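Porin (Acinetobacter baumannii AB307-0294, PDB 5DL7) is an outer-membrane beta-barrel of the OprD porin family that probably lets small molecules, perhaps vanillate, pass. Local coordinates at residues 124-129 / 145-150; 135-140 / 298-303; 183-188 / 293-298; 304-309 / 344-349. One frame throughout, in Å; residues are numbered along the deposited sequence.

Overall arrangement
Contact 1 pairs strands of the barrel wall; the others involve segments folded inside it. Along the chain the segments of contacts 1 and 2 alternate, contact 3 falls within the span bridged by contact 2, and contact 4 comes last. Contact 2, centred about 16 Å from the centre of contact 1, joins 135-140 to 298-303 and touches contact 1 through Pro129 and Ser136. Contact 3 ties 183-188 to 293-298, sharing Gly298 with contact 2, about 12 Å away between centres. Contact 4 brings 304-309 to strand 341-353. Its centre lies about 30 Å from that of contact 1, across the chain's centre. The long connection between strands 278-288 and 318-327 serves contacts 2, 3 and 4, probably shaping the channel's narrow part.

Contact 1: residues 124-129 / 145-150; sequences VGDLVP and TYRGIR. With C8E ((hydroxyethyloxy)tri(ethyloxy)octane), chain J.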
# COMPACT_ATOMS: atom_id res chain seq x y z
N VAL A 124 -18.24 -2.10 12.79
CA VAL A 124 -18.24 -3.53 12.86
C VAL A 124 -18.53 -4.02 11.44
O VAL A 124 -19.55 -3.60 10.84
CB VAL A 124 -19.33 -4.02 13.84
CG1 VAL A 124 -19.33 -5.56 13.75
CG2 VAL A 124 -19.02 -3.54 15.25
N GLY A 125 -17.70 -4.88 10.94
CA GLY A 125 -17.92 -5.48 9.60
C GLY A 125 -16.73 -5.42 8.77
O GLY A 125 -15.61 -5.77 9.17
N ASP A 126 -16.92 -4.97 7.53
CA ASP A 126 -15.89 -4.91 6.54
C ASP A 126 -15.13 -3.56 6.73
O ASP A 126 -15.84 -2.60 7.00
CB ASP A 126 -16.44 -4.98 5.15
CG ASP A 126 -17.07 -6.61 4.78
OD1 ASP A 126 -16.22 -7.71 4.65
OD2 ASP A 126 -18.37 -6.72 4.73
N LEU A 127 -13.81 -3.65 6.75
CA LEU A 127 -12.95 -2.49 7.13
C LEU A 127 -11.85 -2.31 6.11
O LEU A 127 -11.30 -3.28 5.55
CB LEU A 127 -12.38 -2.70 8.52
CG LEU A 127 -13.43 -2.93 9.55
CD1 LEU A 127 -12.73 -3.43 10.88
CD2 LEU A 127 -14.18 -1.63 9.86
N VAL A 128 -11.36 -1.03 5.95
CA VAL A 128 -10.20 -0.76 5.05
C VAL A 128 -9.16 0.02 5.92
O VAL A 128 -9.16 1.24 6.02
CB VAL A 128 -10.66 0.14 3.87
CG1 VAL A 128 -9.49 0.37 2.91
CG2 VAL A 128 -11.85 -0.53 3.14
N PRO A 129 -8.40 -0.69 6.72
CA PRO A 129 -7.41 -0.06 7.67
C PRO A 129 -6.34 0.66 6.92
O PRO A 129 -6.00 0.26 5.81
CB PRO A 129 -6.88 -1.24 8.45
CG PRO A 129 -7.83 -2.46 8.13
CD PRO A 129 -8.41 -2.18 6.80
N THR A 145 -9.48 -5.82 2.05
CA THR A 145 -10.31 -5.49 3.15
C THR A 145 -10.14 -6.53 4.27
O THR A 145 -9.69 -7.62 4.06
CB THR A 145 -11.83 -5.27 2.86
OG1 THR A 145 -12.48 -6.49 2.48
CG2 THR A 145 -12.05 -4.18 1.72
N TYR A 146 -10.57 -6.12 5.45
CA TYR A 146 -10.53 -7.03 6.67
C TYR A 146 -11.88 -7.03 7.33
O TYR A 146 -12.64 -6.08 7.20
CB TYR A 146 -9.45 -6.52 7.67
CG TYR A 146 -8.10 -6.77 7.24
CD1 TYR A 146 -7.41 -5.90 6.43
CD2 TYR A 146 -7.40 -7.88 7.69
CE1 TYR A 146 -6.12 -6.12 5.99
CE2 TYR A 146 -6.10 -8.11 7.33
CZ TYR A 146 -5.42 -7.20 6.44
OH TYR A 146 -4.11 -7.49 6.15
N ARG A 147 -12.23 -8.10 8.07
CA ARG A 147 -13.45 -8.18 8.79
C ARG A 147 -13.20 -8.20 10.24
O ARG A 147 -12.31 -8.88 10.65
CB ARG A 147 -14.17 -9.54 8.44
CG ARG A 147 -15.50 -9.26 8.05
CD ARG A 147 -16.18 -10.54 7.42
NE ARG A 147 -16.74 -10.22 6.10
CZ ARG A 147 -17.39 -11.15 5.39
NH1 ARG A 147 -17.31 -12.42 5.82
NH2 ARG A 147 -17.97 -10.84 4.25
N GLY A 148 -13.87 -7.31 10.95
CA GLY A 148 -13.71 -7.21 12.43
C GLY A 148 -14.35 -5.97 12.96
O GLY A 148 -15.45 -5.54 12.52
N ILE A 149 -13.63 -5.36 13.93
CA ILE A 149 -14.11 -4.20 14.69
C ILE A 149 -12.96 -3.18 14.66
O ILE A 149 -11.75 -3.45 14.68
CB ILE A 149 -14.37 -4.61 16.11
CG1 ILE A 149 -15.56 -5.60 16.11
CG2 ILE A 149 -14.73 -3.40 16.92
CD1 ILE A 149 -15.41 -6.48 17.36
N ARG A 150 -13.44 -1.93 14.51
CA ARG A 150 -12.52 -0.75 14.54
C ARG A 150 -13.17 0.21 15.55
O ARG A 150 -14.32 0.48 15.56
CB ARG A 150 -12.44 -0.05 13.19
CG ARG A 150 -11.50 1.21 13.07
CD ARG A 150 -11.80 2.02 11.84
NE ARG A 150 -10.78 3.06 11.72
CZ ARG A 150 -11.00 4.24 11.09
NH1 ARG A 150 -12.05 4.45 10.45
NH2 ARG A 150 -10.04 5.16 11.10
C10 C8E J . -15.19 -9.84 14.99
C11 C8E J . -15.87 -10.09 13.62
O12 C8E J . -17.10 -9.34 13.51
C13 C8E J . -17.54 -8.82 12.20
C14 C8E J . -18.08 -9.79 11.10
O15 C8E J . -18.62 -8.92 10.06
C16 C8E J . -19.32 -9.32 8.89
C17 C8E J . -19.83 -8.16 7.99
O18 C8E J . -20.67 -7.55 8.97
C19 C8E J . -21.33 -6.38 8.59
C20 C8E J . -21.99 -6.01 9.93
O21 C8E J . -22.96 -5.04 9.64
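Val124 and Ile149 lie side by side and point the same way, CG2 of the valine 4.1 Å from CG1 of the isoleucine, two branched apolar residues suited to a surface where detergent binds. Next comes a glycine pair: Gly125 N donates to Gly148 O at 2.8 Å, and Gly148 N returns a bond to Gly125 O. Both strands turn a corner here, with positive phi at each glycine, and at the backbone angles of Gly125 a CB would be jammed against the carbonyl O of Val124. Asp126 receives NE of Arg147 on OD1 at 2.9 Å, a salt bridge approached from above the carboxylate plane, which stands 59° from that of the guanidinium. The same OD1 also bonds the Tyr177 hydroxyl, while OD2 takes the backbone N of Ile111. Leu127 N and O both bond the backbone of Tyr146, and Leu127 CD1 packs 3.7 Å from Gly148 C. Beyond it, Val128 CG2 meets Thr145 CG2, and Pro129 CG approaches CD1 of Tyr146 at 3.9 Å, the two side chains crossing at about a right angle. The arrangement is an antiparallel pair of barrel strands in which both chains turn a corner at facing glycines, so pairing continues from 120-124/149-153 into 126-131/145-147.

Contact 2: residues 135-140 / 298-303; sequences FSSPAR and GTESPV
Ser137 and Glu300 meet through a short hydrogen bond, 2.7 Å from OG of the serine to OE1 of the glutamate, which uses the lone pair on the side of its other oxygen. A second bond joins Thr299 OG1 to the carbonyl O of Phe135 at 3.1 Å, nearly in line with the C=O. Thr299 OG1 stands anti to the backbone N (chi1 -162°), directed at the 135-140 backbone, and also packs 3.3 Å from Ser137 CB. Ala139 CB lies 3.6 Å from Glu300 OE1, a methyl small enough to sit against the carboxylate.

Around this first shell, Ser137 OG has three partners: it donates to Glu300 OE1, accepts from Ala139 N in an ST turn, and bonds Arg172 NH1. The bend of Glu300 at chi2 (68°) swings CD back toward 135-140. Its OE2 accepts from a water that in turn accepts from Arg140 NH1 at 2.8 Å, and has a salt bridge to Arg172. Arg140 NE bonds Ser91 O.

The two loops, one between strands 134-135 and 145-147, the other between 278-288 and 318-327, meet close to the centre of the chain, within the barrel. Arg140 NH1 stays 4.3 Å from Glu300 OE2, so their attraction acts through space and the bridging water. With two arginines nearby and a hydroxyl donor on OE1, the carboxylate is probably kept ionised, and the junction is held chiefly by polar forces.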
# COMPACT_ATOMS: atom_id res chain seq x y z
N PHE A 135 -2.22 -1.96 6.77
CA PHE A 135 -2.56 -0.99 5.75
C PHE A 135 -3.09 -1.69 4.51
O PHE A 135 -2.42 -2.44 3.81
CB PHE A 135 -1.25 -0.21 5.36
CG PHE A 135 -1.57 1.08 4.63
CD1 PHE A 135 -1.78 1.04 3.25
CD2 PHE A 135 -1.67 2.26 5.23
CE1 PHE A 135 -2.05 2.18 2.50
CE2 PHE A 135 -2.06 3.42 4.48
CZ PHE A 135 -2.25 3.32 3.15
N SER A 136 -4.39 -1.44 4.26
CA SER A 136 -5.02 -2.09 3.09
C SER A 136 -4.26 -1.72 1.79
O SER A 136 -4.09 -0.55 1.46
CB SER A 136 -6.39 -1.55 2.95
OG SER A 136 -6.95 -1.69 1.60
N SER A 137 -3.88 -2.71 1.07
CA SER A 137 -3.25 -2.43 -0.23
C SER A 137 -4.21 -1.79 -1.23
O SER A 137 -5.26 -2.33 -1.57
CB SER A 137 -2.70 -3.72 -0.87
OG SER A 137 -2.13 -3.44 -2.13
N PRO A 138 -3.84 -0.65 -1.78
CA PRO A 138 -4.53 -0.05 -2.79
C PRO A 138 -3.85 -0.33 -4.21
O PRO A 138 -4.37 0.27 -5.17
CB PRO A 138 -4.35 1.49 -2.44
CG PRO A 138 -2.94 1.43 -2.13
CD PRO A 138 -2.67 0.18 -1.27
N ALA A 139 -2.89 -1.18 -4.28
CA ALA A 139 -1.96 -1.18 -5.45
C ALA A 139 -2.43 -2.08 -6.58
O ALA A 139 -1.83 -2.06 -7.64
CB ALA A 139 -0.65 -1.64 -4.93
N ARG A 140 -3.64 -2.70 -6.47
CA ARG A 140 -4.22 -3.47 -7.58
C ARG A 140 -5.57 -2.93 -7.94
O ARG A 140 -5.80 -1.69 -7.81
CB ARG A 140 -4.01 -5.01 -7.41
CG ARG A 140 -2.61 -5.50 -7.33
CD ARG A 140 -1.81 -5.36 -8.63
NE ARG A 140 -0.48 -5.88 -8.40
CZ ARG A 140 0.54 -5.29 -7.81
NH1 ARG A 140 0.46 -4.04 -7.34
NH2 ARG A 140 1.67 -5.94 -7.54
N GLY A 298 -0.66 -10.04 1.54
CA GLY A 298 -1.44 -9.40 0.47
C GLY A 298 -1.21 -7.92 0.18
O GLY A 298 -2.02 -7.22 -0.48
N THR A 299 -0.11 -7.43 0.77
CA THR A 299 0.14 -5.96 0.78
C THR A 299 1.69 -5.67 0.65
O THR A 299 2.44 -6.62 0.60
CB THR A 299 -0.53 -5.26 1.98
OG1 THR A 299 -0.62 -3.75 1.70
CG2 THR A 299 0.11 -5.60 3.17
N GLU A 300 1.90 -4.41 0.41
CA GLU A 300 3.24 -3.86 0.24
C GLU A 300 3.85 -3.70 1.58
O GLU A 300 3.22 -3.54 2.65
CB GLU A 300 3.13 -2.50 -0.53
CG GLU A 300 2.80 -2.71 -2.03
CD GLU A 300 1.34 -3.30 -2.30
OE1 GLU A 300 0.40 -2.69 -1.63
OE2 GLU A 300 1.33 -4.21 -3.18
N SER A 301 5.22 -3.73 1.62
CA SER A 301 5.89 -3.34 2.91
C SER A 301 5.52 -1.96 3.36
O SER A 301 5.29 -1.03 2.53
CB SER A 301 7.44 -3.36 2.64
OG SER A 301 8.10 -2.90 3.83
N PRO A 302 5.33 -1.76 4.62
CA PRO A 302 4.91 -0.49 5.21
C PRO A 302 5.94 0.60 5.40
O PRO A 302 5.63 1.65 5.93
CB PRO A 302 4.26 -0.90 6.53
CG PRO A 302 5.19 -1.96 6.96
CD PRO A 302 5.37 -2.81 5.67
N VAL A 303 7.13 0.36 4.89
CA VAL A 303 8.25 1.30 5.05
C VAL A 303 8.12 2.47 4.11
O VAL A 303 7.28 2.53 3.25
CB VAL A 303 9.57 0.49 4.80
CG1 VAL A 303 9.75 -0.70 5.73
CG2 VAL A 303 9.70 0.10 3.36
O HOH W 1 2.59 -3.46 -5.63

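Contact 3: residues 183-188 / 293-298; sequences DNINHR and LPFLSG
Asp183 and Gly298 make the straighter of the two direct hydrogen bonds: Gly298 N donates to OD2 at 3.0 Å with an N-H...O angle of 178°, reaching the oxygen from above the carboxylate plane. Glycine suits this place because phi is positive there. The other bond is longer and more bent, Arg188 NH1 to the carbonyl O of Leu293 at 3.3 Å; NH1 also has a salt bridge to Asp311, and NH2 a hydrogen bond to Asn314.

Water extends the polar link. One molecule accepts from Asp183 N and lies 2.7 Å from Phe295 O; a second lies 2.9 Å from Asp183 OD2 and also reaches Leu296 O.

The apolar contact is between Phe295 and Ile185: CZ of the ring meets CD1 of the isoleucine at 3.5 Å, the two side chains crossing at about a right angle.

Arg188 approaches the same ring from its guanidinium edge, with NH1 3.8 Å from Phe295 CE2 and the guanidinium and ring planes 61° apart. Ile185 CB lies over the centre of one guanidinium face.

Both segments are loops, one between strands 181-182 and 193-194, the other between 278-288 and 318-327; Leu293 also packs on strands 223-235, 240-253 and 263-275 of the barrel.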
# COMPACT_ATOMS: atom_id res chain seq x y z
N ASP A 183 2.72 -13.38 4.22
CA ASP A 183 3.34 -14.00 3.05
C ASP A 183 4.83 -14.30 3.44
O ASP A 183 5.33 -13.83 4.52
CB ASP A 183 3.34 -13.03 1.90
CG ASP A 183 1.92 -12.86 1.29
OD1 ASP A 183 1.21 -13.81 1.25
OD2 ASP A 183 1.69 -11.74 0.84
N ASN A 184 5.48 -15.12 2.59
CA ASN A 184 6.92 -15.39 2.85
C ASN A 184 7.67 -14.79 1.67
O ASN A 184 7.68 -15.33 0.59
CB ASN A 184 7.13 -16.88 3.02
CG ASN A 184 8.49 -17.19 3.72
OD1 ASN A 184 9.01 -16.25 4.37
ND2 ASN A 184 8.97 -18.37 3.56
N ILE A 185 8.23 -13.64 1.82
CA ILE A 185 8.88 -12.91 0.73
C ILE A 185 10.37 -13.30 0.71
O ILE A 185 11.01 -13.16 1.80
CB ILE A 185 8.69 -11.42 0.93
CG1 ILE A 185 7.17 -11.12 0.78
CG2 ILE A 185 9.48 -10.62 -0.06
CD1 ILE A 185 6.84 -9.88 1.41
N ASN A 186 10.89 -13.79 -0.41
CA ASN A 186 12.31 -14.16 -0.40
C ASN A 186 12.71 -15.09 0.70
O ASN A 186 13.86 -15.07 1.16
CB ASN A 186 13.26 -12.95 -0.41
CG ASN A 186 12.97 -11.97 -1.55
OD1 ASN A 186 12.46 -12.34 -2.62
ND2 ASN A 186 13.23 -10.69 -1.33
N HIS A 187 11.80 -16.05 1.02
CA HIS A 187 12.06 -17.00 2.09
C HIS A 187 12.58 -16.35 3.38
O HIS A 187 13.42 -17.02 4.08
CB HIS A 187 13.00 -18.07 1.62
CG HIS A 187 12.57 -18.79 0.38
ND1 HIS A 187 11.61 -19.73 0.44
CD2 HIS A 187 12.83 -18.60 -0.98
CE1 HIS A 187 11.32 -20.21 -0.77
NE2 HIS A 187 12.04 -19.53 -1.65
N ARG A 188 12.03 -15.24 3.71
CA ARG A 188 12.42 -14.42 4.88
C ARG A 188 12.24 -15.14 6.22
O ARG A 188 13.07 -15.08 7.17
CB ARG A 188 11.66 -13.12 4.83
CG ARG A 188 11.94 -12.09 5.84
CD ARG A 188 11.22 -10.78 5.40
NE ARG A 188 11.74 -10.26 4.16
CZ ARG A 188 11.25 -9.24 3.41
NH1 ARG A 188 10.14 -8.66 3.79
NH2 ARG A 188 11.71 -8.85 2.33
N LEU A 293 11.88 -7.75 7.82
CA LEU A 293 10.67 -7.13 8.35
C LEU A 293 9.36 -7.96 8.02
O LEU A 293 9.12 -8.20 6.87
CB LEU A 293 10.42 -5.76 7.73
CG LEU A 293 9.22 -4.93 8.17
CD1 LEU A 293 9.29 -4.56 9.63
CD2 LEU A 293 8.98 -3.78 7.23
N PRO A 294 8.65 -8.37 9.02
CA PRO A 294 7.30 -8.97 8.75
C PRO A 294 6.22 -7.94 8.63
O PRO A 294 6.26 -6.87 9.21
CB PRO A 294 6.98 -9.85 9.98
CG PRO A 294 7.66 -9.02 11.11
CD PRO A 294 8.88 -8.35 10.49
N PHE A 295 5.16 -8.33 7.87
CA PHE A 295 3.94 -7.53 7.73
C PHE A 295 2.82 -8.42 7.20
O PHE A 295 3.15 -9.54 6.78
CB PHE A 295 4.17 -6.23 6.89
CG PHE A 295 4.96 -6.45 5.59
CD1 PHE A 295 4.24 -6.76 4.42
CD2 PHE A 295 6.35 -6.27 5.55
CE1 PHE A 295 4.92 -6.95 3.26
CE2 PHE A 295 7.06 -6.52 4.43
CZ PHE A 295 6.35 -6.90 3.27
N LEU A 296 1.64 -7.92 7.18
CA LEU A 296 0.48 -8.76 6.80
C LEU A 296 0.55 -9.20 5.37
O LEU A 296 1.07 -8.50 4.49
CB LEU A 296 -0.83 -8.05 7.18
CG LEU A 296 -1.03 -7.97 8.66
CD1 LEU A 296 -2.13 -6.93 8.98
CD2 LEU A 296 -1.52 -9.26 9.29
N SER A 297 -0.07 -10.32 5.10
CA SER A 297 -0.19 -10.87 3.73
C SER A 297 -0.94 -9.89 2.83
O SER A 297 -1.90 -9.17 3.25
CB SER A 297 -0.91 -12.25 3.77
OG SER A 297 -2.24 -12.10 4.29
N GLY A 298 -0.66 -10.04 1.54
CA GLY A 298 -1.44 -9.40 0.47
C GLY A 298 -1.21 -7.92 0.18
O GLY A 298 -2.02 -7.22 -0.48
O HOH W 2 3.75 -10.56 4.31
O HOH W 3 2.77 -9.32 2.10

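Contact 4: residues 304-309 / 344-349; sequences VLDFMS and MTRYAK. With C8E ((hydroxyethyloxy)tri(ethyloxy)octane), chain H.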
# COMPACT_ATOMS: atom_id res chain seq x y z
N VAL A 304 8.97 3.47 4.34
CA VAL A 304 8.72 4.72 3.66
C VAL A 304 8.86 4.67 2.19
O VAL A 304 8.22 5.41 1.47
CB VAL A 304 9.55 5.88 4.30
CG1 VAL A 304 10.91 5.86 3.89
CG2 VAL A 304 9.12 7.23 3.69
N LEU A 305 9.83 3.93 1.74
CA LEU A 305 10.12 3.84 0.25
C LEU A 305 9.20 2.76 -0.30
O LEU A 305 9.31 1.57 0.09
CB LEU A 305 11.63 3.62 -0.04
CG LEU A 305 12.57 4.56 0.61
CD1 LEU A 305 13.98 4.24 0.16
CD2 LEU A 305 12.16 5.99 0.15
N ASP A 306 8.22 3.09 -1.11
CA ASP A 306 7.19 2.13 -1.61
C ASP A 306 7.36 1.93 -3.12
O ASP A 306 6.66 2.40 -3.98
CB ASP A 306 5.80 2.70 -1.39
CG ASP A 306 5.58 4.09 -2.05
OD1 ASP A 306 6.60 5.02 -2.30
OD2 ASP A 306 4.31 4.40 -2.30
N PHE A 307 8.42 1.21 -3.48
CA PHE A 307 8.78 0.97 -4.93
C PHE A 307 8.00 -0.16 -5.60
O PHE A 307 7.42 -1.02 -4.83
CB PHE A 307 10.28 0.67 -4.93
CG PHE A 307 11.13 1.95 -5.04
CD1 PHE A 307 11.19 2.85 -4.01
CD2 PHE A 307 11.79 2.26 -6.18
CE1 PHE A 307 12.02 3.99 -4.09
CE2 PHE A 307 12.57 3.44 -6.31
CZ PHE A 307 12.66 4.32 -5.25
N MET A 308 7.90 -0.16 -6.87
CA MET A 308 7.04 -0.96 -7.70
C MET A 308 7.42 -2.45 -7.65
O MET A 308 6.52 -3.33 -7.59
CB MET A 308 6.94 -0.45 -9.10
CG MET A 308 6.25 0.90 -9.09
SD MET A 308 6.54 1.72 -10.76
CE MET A 308 5.82 0.58 -11.90
N SER A 309 8.72 -2.74 -7.73
CA SER A 309 9.14 -4.07 -8.22
C SER A 309 9.79 -4.92 -7.08
O SER A 309 10.22 -6.03 -7.41
CB SER A 309 10.13 -3.97 -9.38
OG SER A 309 9.50 -3.23 -10.43
N MET A 344 7.16 12.46 -11.40
CA MET A 344 8.10 11.98 -10.44
C MET A 344 9.03 11.00 -11.14
O MET A 344 8.69 10.21 -11.92
CB MET A 344 7.47 11.32 -9.16
CG MET A 344 8.38 11.05 -8.03
SD MET A 344 8.93 9.34 -8.28
CE MET A 344 7.38 8.21 -7.87
N THR A 345 10.22 11.06 -10.68
CA THR A 345 11.30 9.99 -10.92
C THR A 345 12.10 9.78 -9.65
O THR A 345 12.34 10.64 -8.87
CB THR A 345 12.24 10.31 -12.12
OG1 THR A 345 13.17 9.29 -12.44
CG2 THR A 345 13.05 11.63 -11.93
N ARG A 346 12.55 8.53 -9.45
CA ARG A 346 13.26 8.14 -8.29
C ARG A 346 14.11 6.95 -8.52
O ARG A 346 13.82 6.21 -9.51
CB ARG A 346 12.26 7.85 -7.20
CG ARG A 346 11.29 6.75 -7.46
CD ARG A 346 10.34 6.59 -6.22
NE ARG A 346 9.32 5.59 -6.51
CZ ARG A 346 8.48 5.13 -5.61
NH1 ARG A 346 8.40 5.62 -4.34
NH2 ARG A 346 7.56 4.23 -6.03
N TYR A 347 15.18 6.81 -7.80
CA TYR A 347 16.09 5.69 -7.93
C TYR A 347 16.31 5.19 -6.48
O TYR A 347 16.59 5.99 -5.59
CB TYR A 347 17.38 6.13 -8.51
CG TYR A 347 18.45 5.02 -8.53
CD1 TYR A 347 18.41 3.93 -9.45
CD2 TYR A 347 19.55 5.03 -7.62
CE1 TYR A 347 19.40 2.93 -9.45
CE2 TYR A 347 20.54 4.04 -7.65
CZ TYR A 347 20.44 3.00 -8.51
OH TYR A 347 21.40 2.03 -8.53
N ALA A 348 16.39 3.92 -6.33
CA ALA A 348 16.85 3.30 -5.07
C ALA A 348 17.85 2.16 -5.31
O ALA A 348 17.65 1.43 -6.30
CB ALA A 348 15.64 2.76 -4.30
N LYS A 349 18.85 2.05 -4.46
CA LYS A 349 19.62 0.88 -4.44
C LYS A 349 19.68 0.28 -3.05
O LYS A 349 19.86 0.99 -2.07
CB LYS A 349 21.01 1.22 -4.88
CG LYS A 349 21.84 2.08 -4.13
CD LYS A 349 23.33 1.95 -4.60
CE LYS A 349 24.40 2.42 -3.63
NZ LYS A 349 25.03 3.80 -3.63
C1 C8E H . 16.13 9.48 -10.75
C2 C8E H . 16.25 10.47 -9.68
C3 C8E H . 16.69 11.76 -10.26
C4 C8E H . 17.15 12.67 -9.17
C5 C8E H . 17.26 14.12 -9.47
C6 C8E H . 18.37 14.95 -8.84
C7 C8E H . 17.93 16.40 -8.59
C8 C8E H . 19.00 17.52 -8.40
O9 C8E H . 18.24 18.76 -8.26
C10 C8E H . 18.84 20.06 -8.19
C11 C8E H . 17.89 21.12 -8.79
O12 C8E H . 16.48 20.84 -8.54
C13 C8E H . 15.52 21.83 -8.97
C14 C8E H . 15.52 23.05 -8.04
O15 C8E H . 14.60 24.02 -8.50
C16 C8E H . 15.14 25.37 -8.69
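Arg346 and Phe307 build this contact, with Ala348 completing a sandwich around the phenyl ring. The guanidinium lies flat on the ring, planes 16° apart and CZ 4.0 Å from the ring centroid, a cation-pi stack in which NE sits over the ring centre. The two side chains slide past each other in opposite directions, and the aliphatic part of the arginine shares in the packing: its CD comes 3.4 Å from Phe307 CZ. On the ring's opposite face Ala348 CB makes a CH-pi contact, 3.9 Å from the centroid and offset toward the rim. A methyl is small enough to fill this side while the strand backbone stays close. Arginine fits because its long chain, extended from CG to NE, carries the charge across the ring, and phenylalanine because its ring can be packed on both faces, by the guanidinium on one and a methyl on the other.

Beyond the ring, the guanidinium grips Asp306 end-on. NH1 forms a salt bridge to OD1 at 2.8 Å, nearly in the guanidinium plane but from above the carboxylate, the two planes being 84° apart. NH2 donates to the backbone O of Asp306 at 2.9 Å. Asp306 CG lies between the backbone N and carbonyl carbon (chi1 57°), which brings the carboxylate up to NH1. Glu369 gives the arginine a second carboxylate, bound at NH2, and it also accepts from Met308 N, so one acid binds both sides of the contact.

Arg346 and Ala348 project from strand 341-353, whose other side carries Thr345 beside a bound detergent. The 304-309 loop presses against this strand and its neighbours 318-327 and 363-375.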